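Local coordinates for protein phosphoribosylformylglycinamidine synthase, purS subunit (Thermotoga maritima, PDB 1VQ3) that serves as the small PurS subunit of phosphoribosylformylglycinamidine synthase, an alpha+beta protein with an antiparallel sheet and two main helices, found here as an assembly of four copies, at residues C[68-73]-C[89-94]. Numbering follows the deposited sequence.
Sequences KAYEIV and YEVREL
The helical turns 68-73 pass the strand 89-93 with the CA atoms of Val73 and Val91 the nearest pair, 8.1 Å apart, a gap filled by side chains and one bridging water. Val91 enters it from the strand: its CB points at the helix, and each of its methyls finds a partner. CG2 of Val91 meets CG1 of Val73 tip to tip at 3.9 Å. Both side chains, branched and stiff, lose little conformational freedom on packing. In Val73 that methyl stands anti to the backbone N (chi1 170°), which carries it to the strand. The other methyl of Val91, CG1, approaches the ring of Tyr70 obliquely, 3.6 Å from CE1.

Tyrosine suits the border of this apolar patch because its ring is apolar and its hydroxyl polar. Tyr70 leaves the helix with CG anti to the backbone N (chi1 -172°); its ring reaches Val91, and a water links the hydroxyl to the strand backbone. OH of Tyr70 lies 2.6 Å from this water, which donates a hydrogen bond to O of Val91 at 2.7 Å. The segments are thus joined by methyl-methyl and methyl-ring packing and by a water bridge.

The strand alternates: Glu90 and Arg92 point away from the helix, and Arg92 salt-bridges Asp21 of the third subunit. Helix 66-81 lies against one face of the antiparallel sheet, where Phe18 of the central strand 15-24 touches both valines and Val61 of strand 51-62 also packs on Val73. Strand 87-93 is, like 51-62, an edge strand within the chain, and backbone hydrogen bonds from Tyr89 reach the second subunit.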
loop_
_atom_site.group_PDB
_atom_site.type_symbol
_atom_site.label_atom_id
_atom_site.label_comp_id
_atom_site.label_asym_id
_atom_site.label_seq_id
_atom_site.Cartn_x
_atom_site.Cartn_y
_atom_site.Cartn_z
ATOM N N LYS C 68 8.601 23.248 5.423
ATOM C CA LYS C 68 7.976 23.904 6.546
ATOM C C LYS C 68 6.469 23.608 6.562
ATOM O O LYS C 68 5.864 23.461 7.618
ATOM C CB LYS C 68 8.213 25.418 6.476
ATOM C CG LYS C 68 7.749 26.158 7.729
ATOM C CD LYS C 68 8.081 27.665 7.688
ATOM N N ALA C 69 5.857 23.539 5.388
ATOM C CA ALA C 69 4.413 23.233 5.322
ATOM C C ALA C 69 4.136 21.809 5.892
ATOM O O ALA C 69 3.142 21.559 6.570
ATOM C CB ALA C 69 3.971 23.336 3.919
ATOM N N TYR C 70 5.025 20.890 5.583
ATOM C CA TYR C 70 4.946 19.522 6.067
ATOM C C TYR C 70 5.103 19.438 7.555
ATOM O O TYR C 70 4.425 18.652 8.212
ATOM C CB TYR C 70 5.976 18.663 5.346
ATOM C CG TYR C 70 5.855 17.196 5.624
ATOM C CD1 TYR C 70 4.910 16.422 4.972
ATOM C CD2 TYR C 70 6.711 16.570 6.515
ATOM C CE1 TYR C 70 4.824 15.058 5.190
ATOM C CE2 TYR C 70 6.608 15.223 6.757
ATOM C CZ TYR C 70 5.674 14.464 6.089
ATOM O OH TYR C 70 5.610 13.098 6.289
ATOM N N GLU C 71 5.972 20.267 8.120
ATOM C CA GLU C 71 6.102 20.343 9.578
ATOM C C GLU C 71 4.818 20.848 10.222
ATOM O O GLU C 71 4.403 20.366 11.266
ATOM C CB GLU C 71 7.310 21.223 9.967
ATOM C CG GLU C 71 8.641 20.613 9.530
ATOM C CD GLU C 71 8.886 19.245 10.166
ATOM O OE1 GLU C 71 8.788 19.145 11.387
ATOM O OE2 GLU C 71 9.188 18.276 9.459
ATOM N N ILE C 72 4.151 21.811 9.588
ATOM C CA ILE C 72 2.914 22.334 10.116
ATOM C C ILE C 72 1.815 21.276 10.101
ATOM O O ILE C 72 1.011 21.165 11.051
ATOM C CB ILE C 72 2.510 23.629 9.323
ATOM C CG1 ILE C 72 3.401 24.805 9.751
ATOM C CG2 ILE C 72 1.098 23.955 9.584
ATOM C CD1 ILE C 72 3.417 25.940 8.730
ATOM N N VAL C 73 1.781 20.489 9.034
ATOM C CA VAL C 73 0.806 19.409 8.921
ATOM C C VAL C 73 0.982 18.406 10.055
ATOM O O VAL C 73 0.030 18.029 10.667
ATOM C CB VAL C 73 0.900 18.643 7.595
ATOM C CG1 VAL C 73 -0.014 17.350 7.655
ATOM C CG2 VAL C 73 0.485 19.543 6.441
ATOM N N TYR C 89 -1.386 7.663 11.105
ATOM C CA TYR C 89 -1.672 8.551 9.978
ATOM C C TYR C 89 -0.589 8.604 8.943
ATOM O O TYR C 89 0.595 8.423 9.257
ATOM C CB TYR C 89 -1.966 9.958 10.478
ATOM C CG TYR C 89 -0.791 10.788 10.980
ATOM C CD1 TYR C 89 -0.286 10.620 12.267
ATOM C CD2 TYR C 89 -0.221 11.763 10.181
ATOM C CE1 TYR C 89 0.711 11.410 12.733
ATOM C CE2 TYR C 89 0.818 12.543 10.627
ATOM C CZ TYR C 89 1.259 12.384 11.926
ATOM O OH TYR C 89 2.267 13.165 12.411
ATOM N N GLU C 90 -1.030 8.910 7.710
ATOM C CA GLU C 90 -0.157 9.062 6.589
ATOM C C GLU C 90 -0.487 10.364 5.917
ATOM O O GLU C 90 -1.661 10.689 5.775
ATOM C CB GLU C 90 -0.410 7.951 5.585
ATOM C CG GLU C 90 0.061 6.605 6.040
ATOM C CD GLU C 90 -0.486 5.472 5.179
ATOM O OE1 GLU C 90 -1.661 5.143 5.357
ATOM O OE2 GLU C 90 0.282 4.908 4.358
ATOM N N VAL C 91 0.553 11.099 5.546
ATOM C CA VAL C 91 0.448 12.366 4.841
ATOM C C VAL C 91 0.953 12.208 3.397
ATOM O O VAL C 91 1.997 11.660 3.171
ATOM C CB VAL C 91 1.313 13.410 5.525
ATOM C CG1 VAL C 91 1.226 14.742 4.831
ATOM C CG2 VAL C 91 0.923 13.578 7.014
ATOM N N ARG C 92 0.207 12.723 2.443
ATOM C CA ARG C 92 0.674 12.838 1.120
ATOM C C ARG C 92 0.334 14.199 0.528
ATOM O O ARG C 92 -0.680 14.817 0.913
ATOM C CB ARG C 92 0.096 11.715 0.288
ATOM C CG ARG C 92 -1.368 11.743 0.022
ATOM C CD ARG C 92 -1.856 10.423 -0.538
ATOM N NE ARG C 92 -3.240 10.558 -0.942
ATOM C CZ ARG C 92 -4.278 10.553 -0.102
ATOM N NH1 ARG C 92 -4.130 10.332 1.212
ATOM N NH2 ARG C 92 -5.495 10.734 -0.580
ATOM N N GLU C 93 1.180 14.648 -0.395
ATOM C CA GLU C 93 0.924 15.875 -1.129
ATOM C C GLU C 93 -0.244 15.632 -2.057
ATOM O O GLU C 93 -0.393 14.534 -2.618
ATOM C CB GLU C 93 2.115 16.237 -2.022
ATOM C CG GLU C 93 3.415 16.424 -1.284
ATOM C CD GLU C 93 4.621 16.615 -2.220
ATOM O OE1 GLU C 93 4.457 16.740 -3.465
ATOM O OE2 GLU C 93 5.732 16.616 -1.670
ATOM N N LEU C 94 -1.064 16.647 -2.241
ATOM C CA LEU C 94 -2.128 16.611 -3.224
ATOM C C LEU C 94 -1.847 17.624 -4.328
ATOM O O LEU C 94 -1.049 18.542 -4.122
ATOM C CB LEU C 94 -3.447 17.008 -2.588
ATOM C CG LEU C 94 -4.177 15.937 -1.731
ATOM C CD1 LEU C 94 -5.446 16.580 -1.188
ATOM C CD2 LEU C 94 -4.477 14.748 -2.529
ATOM O OXT LEU C 94 -2.467 17.557 -5.406
HETATM O O HOH W 1 4.359 11.672 4.520
#